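Local coordinates for protein type I modular polyketide synthase (Streptomyces albus subsp. albus, PDB 6IYT) that probably transfers an extender unit, likely ethylmalonyl, from coenzyme A onto the polyketide assembly line as the acyltransferase domain of a salinomycin synthase module, at residues 436-440 / 441-445; 198-202 / 203-207; 182-185 / 186-190. All coordinates share one frame; numbering follows the deposited sequence.

Along the chain the order is contact 3, contact 2, contact 1, all within the acyltransferase domain. Contacts 3 and 2 share helix 181-200: the first lies near its start, at a proline, and the second where it runs out into the loop before strand 208-211; their centres are about 23 Å apart. Contact 1 ends helix 428-439 in the same way. These two helix ends touch, with centres about 12 Å apart, Val443 and Leu445 packing on Val204 and Val202, so the loop leading into the parallel sheet is joined to the loop after helix 428-439. Contact 3 lies about 30 Å, centre to centre, from contact 1, on the opposite side of the chain's centre.

Contact 1 (436-440 / 441-445); sequences AEAWT and RGVAL
Val443 folds back beneath the last turn of helix 428-439, where its amide N donates to Ala438 O over 3.1 Å and its CG2 lies 3.8 Å from Ala438 CB. A valine suits this place because its branch keeps one methyl against the small Ala438 while the other, CG1, reaches Val204 of the loop after helix 181-200; with CG1 anti to the backbone N (chi1 169°), both methyls are used. Ala438 O also receives a weak bond from Arg441 N. The carbonyl of Trp439 is taken by Gly442 N, at 2.9 Å, and also by the guanidinium of Arg91, which lies against the indole as a cation-pi partner. Val443 O sits 3.4 Å from Trp439 CD1 and accepts a CA-H contact from the same tryptophan, while Leu445 CB adds apolar cover near that ring carbon.

One turn earlier, Ala436 O is gripped twice, by Thr440 N and by Thr440 OG1, each at 2.8 Å and from opposite faces of the carbonyl plane. Threonine fits because its hydroxyl, folded back between its own N and carbonyl carbon (chi1 58°), finds an acceptor inside the helix while the side chain packs on Val93 and Val111. Arg441 lays CG 3.4 Å from Glu437 O before its bent chain leads away to Val415 O, and Glu437 itself turns to Gln418 and Arg430. Gly442 has a positive phi of 115°, at which a side chain would jam against the preceding carbonyl. A 6-to-1 bond from Val443 to Ala438 around a 5-to-2 bond from Gly442 to Trp439, with glycine at C-prime, is the Schellman motif that ends a helix.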
ATOM      1  N   ALA A 436      -9.782  -3.854  10.260  1.00  4.22           N
ATOM      2  CA  ALA A 436     -10.966  -3.273  10.932  1.00  4.97           C
ATOM      3  C   ALA A 436     -11.443  -1.996  10.252  1.00  4.71           C
ATOM      4  O   ALA A 436     -12.646  -1.775  10.105  1.00  3.93           O
ATOM      5  CB  ALA A 436     -10.663  -3.015  12.394  1.00  5.01           C
ATOM      6  N   GLU A 437     -10.497  -1.156   9.843  1.00  6.03           N
ATOM      7  CA  GLU A 437     -10.822   0.051   9.116  1.00  5.94           C
ATOM      8  C   GLU A 437     -11.549  -0.241   7.790  1.00  6.61           C
ATOM      9  O   GLU A 437     -12.489   0.469   7.426  1.00  6.77           O
ATOM     10  CB  GLU A 437      -9.560   0.884   8.890  1.00  7.22           C
ATOM     11  CG  GLU A 437      -9.093   1.583  10.167  1.00  8.13           C
ATOM     12  CD  GLU A 437      -7.704   2.212  10.045  1.00 12.14           C
ATOM     13  OE1 GLU A 437      -6.981   1.932   9.051  1.00 12.98           O
ATOM     14  OE2 GLU A 437      -7.359   2.997  10.938  1.00 15.14           O
ATOM     15  N   ALA A 438     -11.139  -1.295   7.102  1.00  5.63           N
ATOM     16  CA  ALA A 438     -11.831  -1.732   5.872  1.00  5.79           C
ATOM     17  C   ALA A 438     -13.209  -2.343   6.189  1.00  6.15           C
ATOM     18  O   ALA A 438     -14.218  -1.981   5.589  1.00  6.13           O
ATOM     19  CB  ALA A 438     -10.981  -2.725   5.124  1.00  6.40           C
ATOM     20  N   TRP A 439     -13.226  -3.290   7.115  1.00  5.64           N
ATOM     21  CA  TRP A 439     -14.443  -4.067   7.400  1.00  5.82           C
ATOM     22  C   TRP A 439     -15.536  -3.174   7.992  1.00  6.50           C
ATOM     23  O   TRP A 439     -16.716  -3.313   7.639  1.00  5.88           O
ATOM     24  CB  TRP A 439     -14.131  -5.209   8.362  1.00  5.22           C
ATOM     25  CG  TRP A 439     -15.362  -6.037   8.801  1.00  4.91           C
ATOM     26  CD1 TRP A 439     -16.073  -6.954   8.038  1.00  5.61           C
ATOM     27  CD2 TRP A 439     -16.058  -5.922  10.033  1.00  4.99           C
ATOM     28  NE1 TRP A 439     -17.084  -7.509   8.793  1.00  5.27           N
ATOM     29  CE2 TRP A 439     -17.124  -6.857  10.008  1.00  5.04           C
ATOM     30  CE3 TRP A 439     -15.861  -5.169  11.185  1.00  4.37           C
ATOM     31  CZ2 TRP A 439     -17.979  -7.024  11.085  1.00  6.03           C
ATOM     32  CZ3 TRP A 439     -16.722  -5.347  12.256  1.00  4.69           C
ATOM     33  CH2 TRP A 439     -17.744  -6.290  12.205  1.00  5.62           C
ATOM     34  N   THR A 440     -15.156  -2.237   8.857  1.00  6.27           N
ATOM     35  CA  THR A 440     -16.165  -1.389   9.477  1.00  7.09           C
ATOM     36  C   THR A 440     -16.788  -0.475   8.453  1.00  8.62           C
ATOM     37  O   THR A 440     -17.894   0.033   8.676  1.00 10.75           O
ATOM     38  CB  THR A 440     -15.639  -0.540  10.647  1.00  6.52           C
ATOM     39  OG1 THR A 440     -14.563   0.279  10.190  1.00  7.18           O
ATOM     40  CG2 THR A 440     -15.201  -1.426  11.820  1.00  5.47           C
ATOM     41  N   ARG A 441     -16.116  -0.295   7.312  1.00  8.97           N
ATOM     42  CA  ARG A 441     -16.678   0.491   6.192  1.00 10.70           C
ATOM     43  C   ARG A 441     -17.335  -0.380   5.128  1.00 10.32           C
ATOM     44  O   ARG A 441     -17.772   0.131   4.091  1.00 10.97           O
ATOM     45  CB  ARG A 441     -15.601   1.355   5.529  1.00 13.57           C
ATOM     46  CG  ARG A 441     -15.015   2.431   6.422  1.00 17.65           C
ATOM     47  CD  ARG A 441     -15.736   3.762   6.300  1.00 20.98           C
ATOM     48  NE  ARG A 441     -16.041   4.139   4.916  1.00 21.20           N
ATOM     49  CZ  ARG A 441     -15.240   4.854   4.128  1.00 21.58           C
ATOM     50  NH1 ARG A 441     -14.016   5.181   4.516  1.00 21.67           N
ATOM     51  NH2 ARG A 441     -15.618   5.106   2.896  1.00 25.24           N
ATOM     52  N   GLY A 442     -17.372  -1.696   5.348  1.00  9.28           N
ATOM     53  CA  GLY A 442     -18.240  -2.573   4.540  1.00 10.05           C
ATOM     54  C   GLY A 442     -17.501  -3.583   3.677  1.00  8.98           C
ATOM     55  O   GLY A 442     -18.116  -4.318   2.905  1.00  8.84           O
ATOM     56  N   VAL A 443     -16.182  -3.631   3.805  1.00  8.41           N
ATOM     57  CA  VAL A 443     -15.399  -4.542   3.035  1.00  9.07           C
ATOM     58  C   VAL A 443     -15.641  -5.939   3.593  1.00  9.97           C
ATOM     59  O   VAL A 443     -15.490  -6.168   4.804  1.00 11.67           O
ATOM     60  CB  VAL A 443     -13.890  -4.209   3.095  1.00  7.93           C
ATOM     61  CG1 VAL A 443     -13.067  -5.340   2.496  1.00  9.58           C
ATOM     62  CG2 VAL A 443     -13.597  -2.910   2.365  1.00  7.72           C
ATOM     63  N   ALA A 444     -16.008  -6.863   2.716  1.00 10.75           N
ATOM     64  CA  ALA A 444     -16.124  -8.267   3.093  1.00 13.15           C
ATOM     65  C   ALA A 444     -14.751  -8.773   3.512  1.00 10.99           C
ATOM     66  O   ALA A 444     -13.837  -8.769   2.729  1.00 12.57           O
ATOM     67  CB  ALA A 444     -16.649  -9.083   1.926  1.00 15.52           C
ATOM     68  N   LEU A 445     -14.660  -9.332   4.709  1.00 10.69           N
ATOM     69  CA  LEU A 445     -13.369  -9.759   5.240  1.00 10.29           C
ATOM     70  C   LEU A 445     -13.529 -10.989   6.145  1.00 10.90           C
ATOM     71  O   LEU A 445     -14.390 -11.014   7.020  1.00 11.41           O
ATOM     72  CB  LEU A 445     -12.738  -8.599   6.037  1.00  9.73           C
ATOM     73  CG  LEU A 445     -11.232  -8.689   6.266  1.00  9.44           C
ATOM     74  CD1 LEU A 445     -10.595  -7.282   6.225  1.00  8.10           C
ATOM     75  CD2 LEU A 445     -10.938  -9.374   7.598  1.00 10.46           C
TER

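Contact 2 (198-202 / 203-207); sequences VWQSV and GVVPD
Trp199 lays its six-membered ring beside Val204, the two side chains pointing the same way, with CE3 3.8 Å from Val204 CG1. CG1 stands anti to the valine's own N (chi1 175°), which sets that methyl by the indole and leaves CG2 near Val202, whose own CG2 is 4.3 Å away. Branched and compact, Val204 can therefore serve several apolar neighbours at once, Phe123 of strand 120-125 among them. Beyond the contact, Trp199 NE1 is bonded to Thr420 OG1, so the buried indole has its N-H satisfied. On the outer side, the extended Gln200 brings CG within 4.1 Å of Val205 CG1.

The backbone closes the same turn. Trp199 O takes Val204 N at 3.0 Å and Val202 N from the opposite face of its plane, and Gln200 O takes Gly203 N at 2.9 Å. Gly203 has the positive phi of a Schellman C-prime residue, and glycine adopts it without a clash with Val202 O. Ser201 OG returns to Val198 O, 2.8 Å away. The carbonyls of Val198, Trp199 and Gln200 are thus paid for locally, and the chain can leave helix 181-200 for strand 208-211 with Trp199, Val202 and Val204 buried.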
ATOM      1  N   VAL A 198      -1.132 -10.713   2.538  1.00  5.83           N
ATOM      2  CA  VAL A 198      -1.756 -10.585   3.841  1.00  5.81           C
ATOM      3  C   VAL A 198      -3.254 -10.305   3.655  1.00  5.88           C
ATOM      4  O   VAL A 198      -4.089 -10.919   4.279  1.00  5.58           O
ATOM      5  CB  VAL A 198      -1.096  -9.457   4.668  1.00  5.88           C
ATOM      6  CG1 VAL A 198      -1.889  -9.148   5.920  1.00  6.64           C
ATOM      7  CG2 VAL A 198       0.341  -9.828   5.002  1.00  6.57           C
ATOM      8  N   TRP A 199      -3.578  -9.374   2.773  1.00  5.81           N
ATOM      9  CA  TRP A 199      -5.004  -9.108   2.441  1.00  5.41           C
ATOM     10  C   TRP A 199      -5.658 -10.351   1.831  1.00  6.17           C
ATOM     11  O   TRP A 199      -6.804 -10.666   2.130  1.00  6.42           O
ATOM     12  CB  TRP A 199      -5.125  -7.910   1.476  1.00  4.80           C
ATOM     13  CG  TRP A 199      -4.847  -6.568   2.145  1.00  4.40           C
ATOM     14  CD1 TRP A 199      -3.736  -5.797   2.000  1.00  4.35           C
ATOM     15  CD2 TRP A 199      -5.743  -5.808   2.973  1.00  4.39           C
ATOM     16  NE1 TRP A 199      -3.839  -4.681   2.754  1.00  4.32           N
ATOM     17  CE2 TRP A 199      -5.070  -4.641   3.341  1.00  4.30           C
ATOM     18  CE3 TRP A 199      -7.013  -6.044   3.490  1.00  4.90           C
ATOM     19  CZ2 TRP A 199      -5.652  -3.660   4.167  1.00  4.55           C
ATOM     20  CZ3 TRP A 199      -7.608  -5.048   4.295  1.00  4.23           C
ATOM     21  CH2 TRP A 199      -6.916  -3.895   4.628  1.00  4.34           C
ATOM     22  N   GLN A 200      -4.969 -10.987   0.916  1.00  6.72           N
ATOM     23  CA  GLN A 200      -5.477 -12.170   0.271  1.00  7.83           C
ATOM     24  C   GLN A 200      -5.906 -13.247   1.280  1.00  7.45           C
ATOM     25  O   GLN A 200      -6.925 -13.914   1.086  1.00  8.62           O
ATOM     26  CB  GLN A 200      -4.403 -12.722  -0.645  1.00  9.59           C
ATOM     27  CG  GLN A 200      -4.787 -13.987  -1.374  1.00 12.87           C
ATOM     28  CD  GLN A 200      -3.681 -14.437  -2.320  1.00 20.83           C
ATOM     29  OE1 GLN A 200      -2.520 -14.015  -2.194  1.00 24.51           O
ATOM     30  NE2 GLN A 200      -4.039 -15.244  -3.297  1.00 29.11           N
ATOM     31  N   SER A 201      -5.217 -13.316   2.417  1.00  7.97           N
ATOM     32  CA  SER A 201      -5.472 -14.349   3.418  1.00  9.54           C
ATOM     33  C   SER A 201      -6.806 -14.162   4.166  1.00 11.06           C
ATOM     34  O   SER A 201      -7.359 -15.142   4.738  1.00  9.41           O
ATOM     35  CB  SER A 201      -4.300 -14.431   4.435  1.00 10.64           C
ATOM     36  OG  SER A 201      -4.451 -13.462   5.463  1.00 13.87           O
ATOM     37  N   VAL A 202      -7.378 -12.965   4.081  1.00  7.18           N
ATOM     38  CA  VAL A 202      -8.731 -12.718   4.621  1.00  7.79           C
ATOM     39  C   VAL A 202      -9.723 -12.441   3.520  1.00  6.90           C
ATOM     40  O   VAL A 202     -10.799 -11.856   3.743  1.00  8.10           O
ATOM     41  CB  VAL A 202      -8.732 -11.600   5.666  1.00  6.76           C
ATOM     42  CG1 VAL A 202      -7.990 -12.058   6.903  1.00  6.46           C
ATOM     43  CG2 VAL A 202      -8.125 -10.319   5.107  1.00  7.05           C
ATOM     44  N   GLY A 203      -9.348 -12.851   2.311  1.00  7.57           N
ATOM     45  CA  GLY A 203     -10.254 -12.834   1.152  1.00  8.07           C
ATOM     46  C   GLY A 203     -10.416 -11.476   0.500  1.00  9.04           C
ATOM     47  O   GLY A 203     -11.401 -11.232  -0.210  1.00  9.58           O
ATOM     48  N   VAL A 204      -9.486 -10.570   0.752  1.00  6.94           N
ATOM     49  CA  VAL A 204      -9.535  -9.245   0.107  1.00  7.03           C
ATOM     50  C   VAL A 204      -8.547  -9.244  -1.028  1.00  6.71           C
ATOM     51  O   VAL A 204      -7.314  -9.407  -0.806  1.00  7.10           O
ATOM     52  CB  VAL A 204      -9.235  -8.104   1.103  1.00  6.75           C
ATOM     53  CG1 VAL A 204      -9.174  -6.746   0.399  1.00  7.52           C
ATOM     54  CG2 VAL A 204     -10.287  -8.065   2.188  1.00  7.57           C
ATOM     55  N   VAL A 205      -9.095  -9.280  -2.244  1.00  7.10           N
ATOM     56  CA  VAL A 205      -8.290  -9.466  -3.447  1.00  8.33           C
ATOM     57  C   VAL A 205      -8.620  -8.418  -4.494  1.00  7.64           C
ATOM     58  O   VAL A 205      -9.749  -7.905  -4.547  1.00  9.08           O
ATOM     59  CB  VAL A 205      -8.478 -10.891  -4.066  1.00  9.64           C
ATOM     60  CG1 VAL A 205      -7.935 -11.969  -3.138  1.00 12.55           C
ATOM     61  CG2 VAL A 205      -9.926 -11.165  -4.412  1.00 12.29           C
ATOM     62  N   PRO A 206      -7.659  -8.114  -5.367  1.00  8.04           N
ATOM     63  CA  PRO A 206      -7.904  -7.072  -6.388  1.00  7.23           C
ATOM     64  C   PRO A 206      -8.753  -7.571  -7.544  1.00  7.19           C
ATOM     65  O   PRO A 206      -8.642  -8.744  -7.927  1.00  7.98           O
ATOM     66  CB  PRO A 206      -6.498  -6.755  -6.896  1.00  8.26           C
ATOM     67  CG  PRO A 206      -5.732  -7.982  -6.645  1.00  8.47           C
ATOM     68  CD  PRO A 206      -6.254  -8.493  -5.320  1.00  9.24           C
ATOM     69  N   ASP A 207      -9.702  -6.735  -7.963  1.00  7.07           N
ATOM     70  CA  ASP A 207     -10.388  -6.890  -9.251  1.00  7.72           C
ATOM     71  C   ASP A 207      -9.598  -6.195 -10.354  1.00  6.35           C
ATOM     72  O   ASP A 207      -9.839  -6.424 -11.572  1.00  6.21           O
ATOM     73  CB  ASP A 207     -11.811  -6.288  -9.179  1.00  8.51           C
ATOM     74  CG  ASP A 207     -12.688  -6.966  -8.115  1.00 11.83           C
ATOM     75  OD1 ASP A 207     -12.753  -8.211  -8.130  1.00 15.05           O
ATOM     76  OD2 ASP A 207     -13.266  -6.258  -7.238  1.00 12.00           O
TER

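Contact 3 (182-185 / 186-190); sequences EILQ and PVLFT
Residues 182-190 are one continuous helical run, kinked where Pro186 N has no hydrogen to give back to Glu182 O, after which the bonds four residues back resume from Val187 N to Ile183 O, Leu188 N to Leu184 O and Phe189 N to Gln185 O. The middle one, Leu188 N to Leu184 O, spans 2.8 Å and is nearly straight, 173° at the hydrogen. In place of the missing bond, the proline ring leans over the carbonyl of Glu182, its CD 3.2 Å from Glu182 O and its CG close behind.

Leu184 and Leu188 slant across each other on one flank, Leu184 CG meeting Leu188 CD2 at 3.8 Å. For Leu184, a CG anti to its own N (chi1 -177°) swings the end of the side chain back toward the next turn. Leucines suit these two places because, one turn apart, their branched ends can meet on a buried flank. Val187 presses CG2 to 3.2 Å from Ile183 O, and beyond the helix its short branched side chain packs with Ile183 against helix 165-170. Gln185, long enough to span the gap, leads its extended chain away to Gln214 and helix 228-245, near a sequence that resembles the nucleophile elbow of acyltransferases. Chemically, the proline costs a single helical bond: CD occupies the place of the amide hydrogen and meets Glu182 O with C-H in place of N-H.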
ATOM      1  N   GLU A 182      19.307   1.394  -5.421  1.00  5.81           N
ATOM      2  CA  GLU A 182      19.384   0.082  -6.064  1.00  6.40           C
ATOM      3  C   GLU A 182      19.142  -1.040  -5.036  1.00  5.45           C
ATOM      4  O   GLU A 182      18.887  -2.163  -5.389  1.00  5.22           O
ATOM      5  CB  GLU A 182      20.719  -0.083  -6.770  1.00  7.23           C
ATOM      6  CG  GLU A 182      21.919  -0.246  -5.803  1.00  8.62           C
ATOM      7  CD  GLU A 182      22.565   1.081  -5.362  1.00 10.75           C
ATOM      8  OE1 GLU A 182      21.891   2.157  -5.308  1.00  9.00           O
ATOM      9  OE2 GLU A 182      23.770   1.035  -4.967  1.00 15.17           O
ATOM     10  N   ILE A 183      19.111  -0.660  -3.768  1.00  5.56           N
ATOM     11  CA  ILE A 183      18.749  -1.576  -2.657  1.00  5.75           C
ATOM     12  C   ILE A 183      17.297  -1.395  -2.281  1.00  5.70           C
ATOM     13  O   ILE A 183      16.535  -2.378  -2.158  1.00  5.27           O
ATOM     14  CB  ILE A 183      19.625  -1.327  -1.432  1.00  6.06           C
ATOM     15  CG1 ILE A 183      21.137  -1.339  -1.794  1.00  6.80           C
ATOM     16  CG2 ILE A 183      19.297  -2.347  -0.337  1.00  6.68           C
ATOM     17  CD1 ILE A 183      21.608  -2.576  -2.484  1.00  7.01           C
ATOM     18  N   LEU A 184      16.888  -0.130  -2.172  1.00  4.93           N
ATOM     19  CA  LEU A 184      15.532   0.226  -1.770  1.00  5.06           C
ATOM     20  C   LEU A 184      14.455  -0.275  -2.731  1.00  4.58           C
ATOM     21  O   LEU A 184      13.412  -0.805  -2.293  1.00  4.50           O
ATOM     22  CB  LEU A 184      15.430   1.745  -1.623  1.00  5.65           C
ATOM     23  CG  LEU A 184      14.114   2.299  -1.137  1.00  6.09           C
ATOM     24  CD1 LEU A 184      13.817   1.727   0.231  1.00  5.97           C
ATOM     25  CD2 LEU A 184      14.196   3.834  -1.083  1.00  7.37           C
ATOM     26  N   GLN A 185      14.618  -0.021  -4.034  1.00  4.52           N
ATOM     27  CA  GLN A 185      13.520  -0.358  -4.952  1.00  4.82           C
ATOM     28  C   GLN A 185      13.213  -1.872  -4.931  1.00  4.58           C
ATOM     29  O   GLN A 185      12.075  -2.257  -4.844  1.00  4.11           O
ATOM     30  CB  GLN A 185      13.770   0.149  -6.352  1.00  5.34           C
ATOM     31  CG  GLN A 185      13.809   1.661  -6.437  1.00  5.71           C
ATOM     32  CD  GLN A 185      13.615   2.193  -7.856  1.00  8.02           C
ATOM     33  OE1 GLN A 185      13.333   1.438  -8.787  1.00  8.06           O
ATOM     34  NE2 GLN A 185      13.679   3.505  -7.999  1.00 10.00           N
ATOM     35  N   PRO A 186      14.247  -2.729  -4.957  1.00  4.45           N
ATOM     36  CA  PRO A 186      13.870  -4.137  -4.925  1.00  4.69           C
ATOM     37  C   PRO A 186      13.320  -4.588  -3.582  1.00  4.49           C
ATOM     38  O   PRO A 186      12.436  -5.486  -3.532  1.00  4.81           O
ATOM     39  CB  PRO A 186      15.208  -4.870  -5.259  1.00  5.30           C
ATOM     40  CG  PRO A 186      16.001  -3.855  -6.028  1.00  5.69           C
ATOM     41  CD  PRO A 186      15.667  -2.552  -5.312  1.00  5.13           C
ATOM     42  N   VAL A 187      13.735  -3.923  -2.502  1.00  4.76           N
ATOM     43  CA  VAL A 187      13.167  -4.224  -1.177  1.00  5.21           C
ATOM     44  C   VAL A 187      11.688  -3.758  -1.089  1.00  5.23           C
ATOM     45  O   VAL A 187      10.830  -4.520  -0.699  1.00  4.71           O
ATOM     46  CB  VAL A 187      13.979  -3.590  -0.069  1.00  6.38           C
ATOM     47  CG1 VAL A 187      13.190  -3.591   1.214  1.00  7.44           C
ATOM     48  CG2 VAL A 187      15.286  -4.330   0.100  1.00  6.34           C
ATOM     49  N   LEU A 188      11.407  -2.547  -1.579  1.00  5.74           N
ATOM     50  CA  LEU A 188      10.023  -2.051  -1.676  1.00  6.39           C
ATOM     51  C   LEU A 188       9.127  -2.961  -2.496  1.00  5.43           C
ATOM     52  O   LEU A 188       7.985  -3.180  -2.138  1.00  4.62           O
ATOM     53  CB  LEU A 188      10.008  -0.651  -2.273  1.00  8.31           C
ATOM     54  CG  LEU A 188       9.746   0.577  -1.406  1.00 15.63           C
ATOM     55  CD1 LEU A 188       9.991   0.385   0.062  1.00 15.91           C
ATOM     56  CD2 LEU A 188      10.459   1.813  -1.950  1.00 12.64           C
ATOM     57  N   PHE A 189       9.630  -3.401  -3.656  1.00  4.81           N
ATOM     58  CA  PHE A 189       8.954  -4.358  -4.486  1.00  4.80           C
ATOM     59  C   PHE A 189       8.574  -5.620  -3.688  1.00  5.56           C
ATOM     60  O   PHE A 189       7.432  -6.036  -3.699  1.00  4.51           O
ATOM     61  CB  PHE A 189       9.848  -4.740  -5.658  1.00  5.21           C
ATOM     62  CG  PHE A 189       9.378  -5.936  -6.416  1.00  4.68           C
ATOM     63  CD1 PHE A 189       8.432  -5.802  -7.419  1.00  4.70           C
ATOM     64  CD2 PHE A 189      10.006  -7.131  -6.272  1.00  4.41           C
ATOM     65  CE1 PHE A 189       8.022  -6.892  -8.174  1.00  4.44           C
ATOM     66  CE2 PHE A 189       9.635  -8.221  -7.029  1.00  4.13           C
ATOM     67  CZ  PHE A 189       8.635  -8.097  -7.995  1.00  4.40           C
ATOM     68  N   THR A 190       9.522  -6.150  -2.925  1.00  4.77           N
ATOM     69  CA  THR A 190       9.293  -7.385  -2.190  1.00  6.07           C
ATOM     70  C   THR A 190       8.264  -7.156  -1.117  1.00  5.20           C
ATOM     71  O   THR A 190       7.329  -7.932  -0.990  1.00  5.10           O
ATOM     72  CB  THR A 190      10.592  -7.940  -1.562  1.00  7.31           C
ATOM     73  OG1 THR A 190      11.030  -7.079  -0.509  1.00 22.83           O
ATOM     74  CG2 THR A 190      11.619  -8.033  -2.578  1.00  5.55           C
TER